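PDB 6UVZ: amidohydrolase 2 from Bifidobacterium longum subsp. infantis, which probably acts as a hydrolase of the metal-dependent amidohydrolase superfamily, with a substrate that is not established. Local coordinates for residues E136-G141 / L164-G169; I160-G165 / Y188-G193. One frame throughout, in Å; residues are numbered along the deposited sequence.

Contact 1. Residues E136-G141 / L164-G169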
loop_
_atom_site.group_PDB
_atom_site.type_symbol
_atom_site.label_atom_id
_atom_site.label_comp_id
_atom_site.label_asym_id
_atom_site.label_seq_id
_atom_site.Cartn_x
_atom_site.Cartn_y
_atom_site.Cartn_z
ATOM N N GLU A 136 -5.935 -1.940 -3.837
ATOM C CA GLU A 136 -4.505 -1.690 -3.694
ATOM C C GLU A 136 -3.839 -1.989 -5.033
ATOM O O GLU A 136 -3.796 -3.143 -5.470
ATOM C CB GLU A 136 -3.921 -2.552 -2.578
ATOM C CG GLU A 136 -2.797 -1.903 -1.798
ATOM C CD GLU A 136 -3.301 -0.972 -0.715
ATOM O OE1 GLU A 136 -4.399 -1.225 -0.176
ATOM O OE2 GLU A 136 -2.602 0.013 -0.406
ATOM N N LEU A 137 -3.321 -0.949 -5.686
ATOM C CA LEU A 137 -2.754 -1.064 -7.026
ATOM C C LEU A 137 -1.236 -1.178 -6.928
ATOM O O LEU A 137 -0.556 -0.213 -6.569
ATOM C CB LEU A 137 -3.156 0.131 -7.889
ATOM C CG LEU A 137 -2.524 0.182 -9.283
ATOM C CD1 LEU A 137 -2.820 -1.093 -10.051
ATOM C CD2 LEU A 137 -3.011 1.394 -10.058
ATOM N N CYS A 138 -0.712 -2.358 -7.257
ATOM C CA CYS A 138 0.726 -2.597 -7.342
ATOM C C CYS A 138 1.008 -3.227 -8.698
ATOM O O CYS A 138 0.662 -4.390 -8.929
ATOM C CB CYS A 138 1.210 -3.499 -6.205
ATOM S SG CYS A 138 2.992 -3.807 -6.206
ATOM N N ASN A 139 1.634 -2.464 -9.593
ATOM C CA ASN A 139 1.794 -2.898 -10.975
ATOM C C ASN A 139 3.224 -2.728 -11.471
ATOM O O ASN A 139 4.144 -2.495 -10.679
ATOM C CB ASN A 139 0.840 -2.119 -11.881
ATOM C CG ASN A 139 1.121 -0.629 -11.873
ATOM O OD1 ASN A 139 1.609 -0.083 -10.883
ATOM N ND2 ASN A 139 0.818 0.038 -12.981
ATOM N N ARG A 140 3.415 -2.847 -12.783
ATOM C CA ARG A 140 4.706 -2.610 -13.405
ATOM C C ARG A 140 4.868 -1.123 -13.714
ATOM O O ARG A 140 3.959 -0.314 -13.514
ATOM C CB ARG A 140 4.851 -3.442 -14.680
ATOM C CG ARG A 140 4.542 -4.924 -14.531
ATOM C CD ARG A 140 4.715 -5.628 -15.870
ATOM N NE ARG A 140 4.170 -6.982 -15.882
ATOM C CZ ARG A 140 4.893 -8.084 -15.703
ATOM N NH1 ARG A 140 6.198 -7.996 -15.492
ATOM N NH2 ARG A 140 4.309 -9.275 -15.735
ATOM N N GLY A 141 6.043 -0.761 -14.215
ATOM C CA GLY A 141 6.330 0.601 -14.600
ATOM C C GLY A 141 5.535 1.078 -15.803
ATOM O O GLY A 141 4.743 2.022 -15.712
ATOM N N LEU A 164 4.694 4.510 -5.106
ATOM C CA LEU A 164 4.864 5.589 -6.082
ATOM C C LEU A 164 4.649 5.106 -7.514
ATOM O O LEU A 164 5.244 5.637 -8.456
ATOM C CB LEU A 164 6.237 6.253 -5.940
ATOM C CG LEU A 164 6.516 6.956 -4.611
ATOM C CD1 LEU A 164 7.999 7.250 -4.457
ATOM C CD2 LEU A 164 5.702 8.238 -4.502
ATOM N N GLY A 165 3.802 4.093 -7.689
ATOM C CA GLY A 165 3.500 3.561 -9.000
ATOM C C GLY A 165 4.553 2.657 -9.599
ATOM O O GLY A 165 4.369 2.192 -10.732
ATOM N N ASN A 166 5.644 2.386 -8.877
ATOM C CA ASN A 166 6.754 1.573 -9.384
ATOM C C ASN A 166 7.290 2.125 -10.703
ATOM O O ASN A 166 7.614 1.374 -11.627
ATOM C CB ASN A 166 6.347 0.104 -9.534
ATOM C CG ASN A 166 6.158 -0.589 -8.199
ATOM O OD1 ASN A 166 7.096 -1.170 -7.651
ATOM N ND2 ASN A 166 4.942 -0.533 -7.669
ATOM N N VAL A 167 7.386 3.448 -10.792
ATOM C CA VAL A 167 7.837 4.116 -12.009
ATOM C C VAL A 167 9.360 4.082 -12.070
ATOM O O VAL A 167 10.023 4.108 -11.022
ATOM C CB VAL A 167 7.313 5.558 -12.078
ATOM C CG1 VAL A 167 5.795 5.567 -12.130
ATOM C CG2 VAL A 167 7.810 6.367 -10.888
ATOM N N PRO A 168 9.957 4.007 -13.263
ATOM C CA PRO A 168 11.425 4.071 -13.333
ATOM C C PRO A 168 11.969 5.458 -13.042
ATOM O O PRO A 168 12.976 5.589 -12.334
ATOM C CB PRO A 168 11.731 3.629 -14.774
ATOM C CG PRO A 168 10.468 2.968 -15.264
ATOM C CD PRO A 168 9.355 3.677 -14.564
ATOM N N GLY A 169 11.328 6.501 -13.567
ATOM C CA GLY A 169 11.780 7.859 -13.346
ATOM C C GLY A 169 10.861 8.902 -13.949
ATOM O O GLY A 169 9.635 8.787 -13.854
#

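Contact 2. Residues I160-G165 / Y188-G193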
loop_
_atom_site.group_PDB
_atom_site.type_symbol
_atom_site.label_atom_id
_atom_site.label_comp_id
_atom_site.label_asym_id
_atom_site.label_seq_id
_atom_site.Cartn_x
_atom_site.Cartn_y
_atom_site.Cartn_z
ATOM N N ILE A 160 -5.439 2.942 -4.251
ATOM C CA ILE A 160 -4.213 3.350 -3.575
ATOM C C ILE A 160 -3.045 2.882 -4.430
ATOM O O ILE A 160 -2.841 1.673 -4.609
ATOM C CB ILE A 160 -4.117 2.789 -2.150
ATOM C CG1 ILE A 160 -5.194 3.397 -1.250
ATOM C CG2 ILE A 160 -2.743 3.066 -1.575
ATOM C CD1 ILE A 160 -6.490 2.615 -1.211
ATOM N N ILE A 161 -2.279 3.832 -4.961
ATOM C CA ILE A 161 -1.130 3.521 -5.806
ATOM C C ILE A 161 0.022 3.105 -4.897
ATOM O O ILE A 161 0.521 3.907 -4.103
ATOM C CB ILE A 161 -0.740 4.713 -6.686
ATOM C CG1 ILE A 161 -1.979 5.369 -7.298
ATOM C CG2 ILE A 161 0.206 4.269 -7.786
ATOM C CD1 ILE A 161 -2.781 4.463 -8.195
ATOM N N ASP A 162 0.449 1.851 -5.009
ATOM C CA ASP A 162 1.504 1.326 -4.151
ATOM C C ASP A 162 2.875 1.741 -4.667
ATOM O O ASP A 162 3.153 1.647 -5.867
ATOM C CB ASP A 162 1.427 -0.199 -4.067
ATOM C CG ASP A 162 0.245 -0.681 -3.256
ATOM O OD1 ASP A 162 -0.528 0.169 -2.764
ATOM O OD2 ASP A 162 0.093 -1.911 -3.107
ATOM N N HIS A 163 3.725 2.208 -3.750
ATOM C CA HIS A 163 5.155 2.390 -4.007
ATOM C C HIS A 163 5.410 3.384 -5.137
ATOM O O HIS A 163 6.236 3.145 -6.022
ATOM C CB HIS A 163 5.829 1.047 -4.302
ATOM C CG HIS A 163 5.650 0.028 -3.218
ATOM N ND1 HIS A 163 5.055 0.321 -2.009
ATOM C CD2 HIS A 163 5.988 -1.282 -3.161
ATOM C CE1 HIS A 163 5.033 -0.763 -1.256
ATOM N NE2 HIS A 163 5.594 -1.750 -1.931
ATOM N N LEU A 164 4.694 4.510 -5.106
ATOM C CA LEU A 164 4.864 5.589 -6.082
ATOM C C LEU A 164 4.649 5.106 -7.514
ATOM O O LEU A 164 5.244 5.637 -8.456
ATOM C CB LEU A 164 6.237 6.253 -5.940
ATOM C CG LEU A 164 6.516 6.956 -4.611
ATOM C CD1 LEU A 164 7.999 7.250 -4.457
ATOM C CD2 LEU A 164 5.702 8.238 -4.502
ATOM N N GLY A 165 3.802 4.093 -7.689
ATOM C CA GLY A 165 3.500 3.561 -9.000
ATOM C C GLY A 165 4.553 2.657 -9.599
ATOM O O GLY A 165 4.369 2.192 -10.732
ATOM N N TYR A 188 -5.129 7.636 -4.260
ATOM C CA TYR A 188 -4.102 7.880 -3.258
ATOM C C TYR A 188 -2.819 7.195 -3.699
ATOM O O TYR A 188 -2.851 6.190 -4.413
ATOM C CB TYR A 188 -4.521 7.367 -1.872
ATOM C CG TYR A 188 -5.726 8.072 -1.289
ATOM C CD1 TYR A 188 -5.575 9.150 -0.426
ATOM C CD2 TYR A 188 -7.016 7.655 -1.597
ATOM C CE1 TYR A 188 -6.672 9.795 0.112
ATOM C CE2 TYR A 188 -8.119 8.296 -1.065
ATOM C CZ TYR A 188 -7.941 9.364 -0.211
ATOM O OH TYR A 188 -9.037 10.003 0.322
ATOM N N ILE A 189 -1.687 7.745 -3.270
ATOM C CA ILE A 189 -0.379 7.227 -3.647
ATOM C C ILE A 189 0.500 7.141 -2.405
ATOM O O ILE A 189 0.485 8.037 -1.554
ATOM C CB ILE A 189 0.279 8.096 -4.742
ATOM C CG1 ILE A 189 1.613 7.492 -5.186
ATOM C CG2 ILE A 189 0.445 9.535 -4.273
ATOM C CD1 ILE A 189 2.180 8.123 -6.438
ATOM N N LYS A 190 1.251 6.050 -2.296
ATOM C CA LYS A 190 2.141 5.812 -1.169
ATOM C C LYS A 190 3.567 6.188 -1.538
ATOM O O LYS A 190 4.007 5.962 -2.670
ATOM C CB LYS A 190 2.091 4.345 -0.738
ATOM C CG LYS A 190 0.758 3.909 -0.169
ATOM C CD LYS A 190 0.754 2.420 0.115
ATOM C CE LYS A 190 -0.475 2.029 0.909
ATOM N NZ LYS A 190 -0.640 0.554 1.002
ATOM N N VAL A 191 4.290 6.756 -0.579
ATOM C CA VAL A 191 5.688 7.133 -0.770
ATOM C C VAL A 191 6.528 6.042 -0.112
ATOM O O VAL A 191 6.926 6.148 1.051
ATOM C CB VAL A 191 5.992 8.517 -0.204
ATOM C CG1 VAL A 191 7.413 8.930 -0.559
ATOM C CG2 VAL A 191 4.996 9.529 -0.732
ATOM N N SER A 192 6.794 4.977 -0.867
ATOM C CA SER A 192 7.620 3.881 -0.369
ATOM C C SER A 192 8.149 3.101 -1.573
ATOM O O SER A 192 8.306 3.667 -2.660
ATOM C CB SER A 192 6.801 3.026 0.619
ATOM O OG SER A 192 5.651 2.486 -0.008
ATOM N N GLY A 193 8.416 1.812 -1.379
ATOM C CA GLY A 193 8.897 0.972 -2.460
ATOM C C GLY A 193 9.978 0.002 -2.032
ATOM O O GLY A 193 10.447 0.047 -0.891
#

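Contact 1. Residues E136-G141 / L164-G169
Asn166 lays CB, CG and ND2 against the carbonyl oxygen of Asn139. CB is 3.6 Å from Asn139 O, and CG and ND2 stand about as far from that same oxygen. The amide is turned so that ND2 also faces Cys138, 4.1 Å from the sulphur SG. That sulphur is anti to its own backbone N (chi1 -178°), and there it comes near the amide. This is van der Waals contact, since no hydrogen bond links the two segments. Asn139 approaches from the other segment through its amide oxygen, and OD1 comes to 3.6 Å from Gly165 O. Both oxygens are acceptors, so they are merely neighbours and make no bond to each other.

Farther along, backbone meets backbone. Gly141 packs through its CA, which sits 3.3 Å from Asn166 O and 4.3 Å from Pro168 CD. The conformation of the second segment brings these groups together. Gly165 and Asn166 both have positive phi, and the chain is then extended at Val167. The two touching stretches run in roughly the same direction, 28° apart.

Residues 136-141 begin in strand 135-137 and run on into the loop after it, while 164-169 belong to the loop between strand 159-161 and helix 172-181. The touching residues therefore join two neighbouring loops at the C-terminal ends of parallel strands, the end that carries the active site in TIM-barrel amidohydrolases. Helix 144-153 lies against both loops: Asn139 touches Leu144 and Met147, and Val167 also reaches Leu144. Val167 and Pro168 rest on helix 172-181 at Ser174.

Contact 2. Residues I160-G165 / Y188-G193
Ile160 pairs with Tyr188 and Ile161 with Ile189 in parallel register, and the bond from Lys190 N to Ile161 O (2.9 Å) continues the ladder. Ile161 N also donates to Tyr188 O. Past the paired residues, Leu164 N makes a weak bond to Lys190 O.

Ile160 and Lys190 meet on one face of the sheet, where Ile160 CG2 lies 3.5 Å from Lys190 CE. The lysine chain is extended beyond CG and runs beside Asp162, the two side chains pointing the same way. Their salt bridge is long, with Asp162 OD1 3.8 Å from Lys190 NZ. The stronger partner of NZ is Glu136, and Ser11 O and His12 ND1 are hydrogen-bonded to it as well. The two acidic groups near NZ, Glu136 OE2 and Asp162 OD1, are themselves close.

These are neighbouring strands of a beta-alpha-beta unit, joined through helix 172-181, in the parallel barrel of a TIM-type amidohydrolase. On the opposite face, Ile161 CB packs against Ile189 CG1. Leu164 CD2 closes on Ile189 CD1 and Val191 CG2, both at 4.0 Å. Helix 199-209 covers this apolar group through Ile201 and Val205.

At the strand ends, Gly193 CA lies over one face of the His163 ring in a CH-pi contact, 3.8 Å from its centroid. The CB of Asp162 lies over the opposite face, toward the rim. With CG anti to the carbonyl carbon (chi1 -57°), the ring lies against Gly193. Its ND1 donates a weak, bent bond to Ser192 OG (3.0 Å, 122° at the hydrogen). The stronger partner of that hydroxyl is Ser217 OG.

How the contacts relate
Contact 2 is core and contact 1 is only partly buried. The two share Leu164 and Gly165, and so follow one chain from strand 159-161 into the loop behind it. Strand 159-161 lies between the other two strands: Leu137 O probably accepts a hydrogen bond from Asp162 N on one side, and contact 2 forms the other. Contact 1, out among the loops, has no hydrogen bond between its segments, whereas contact 2 is held by the strand ladder. Buried charge ties the contacts together, because Glu136 OE2, from the first segment of contact 1, forms a salt bridge with Lys190 NZ inside the barrel.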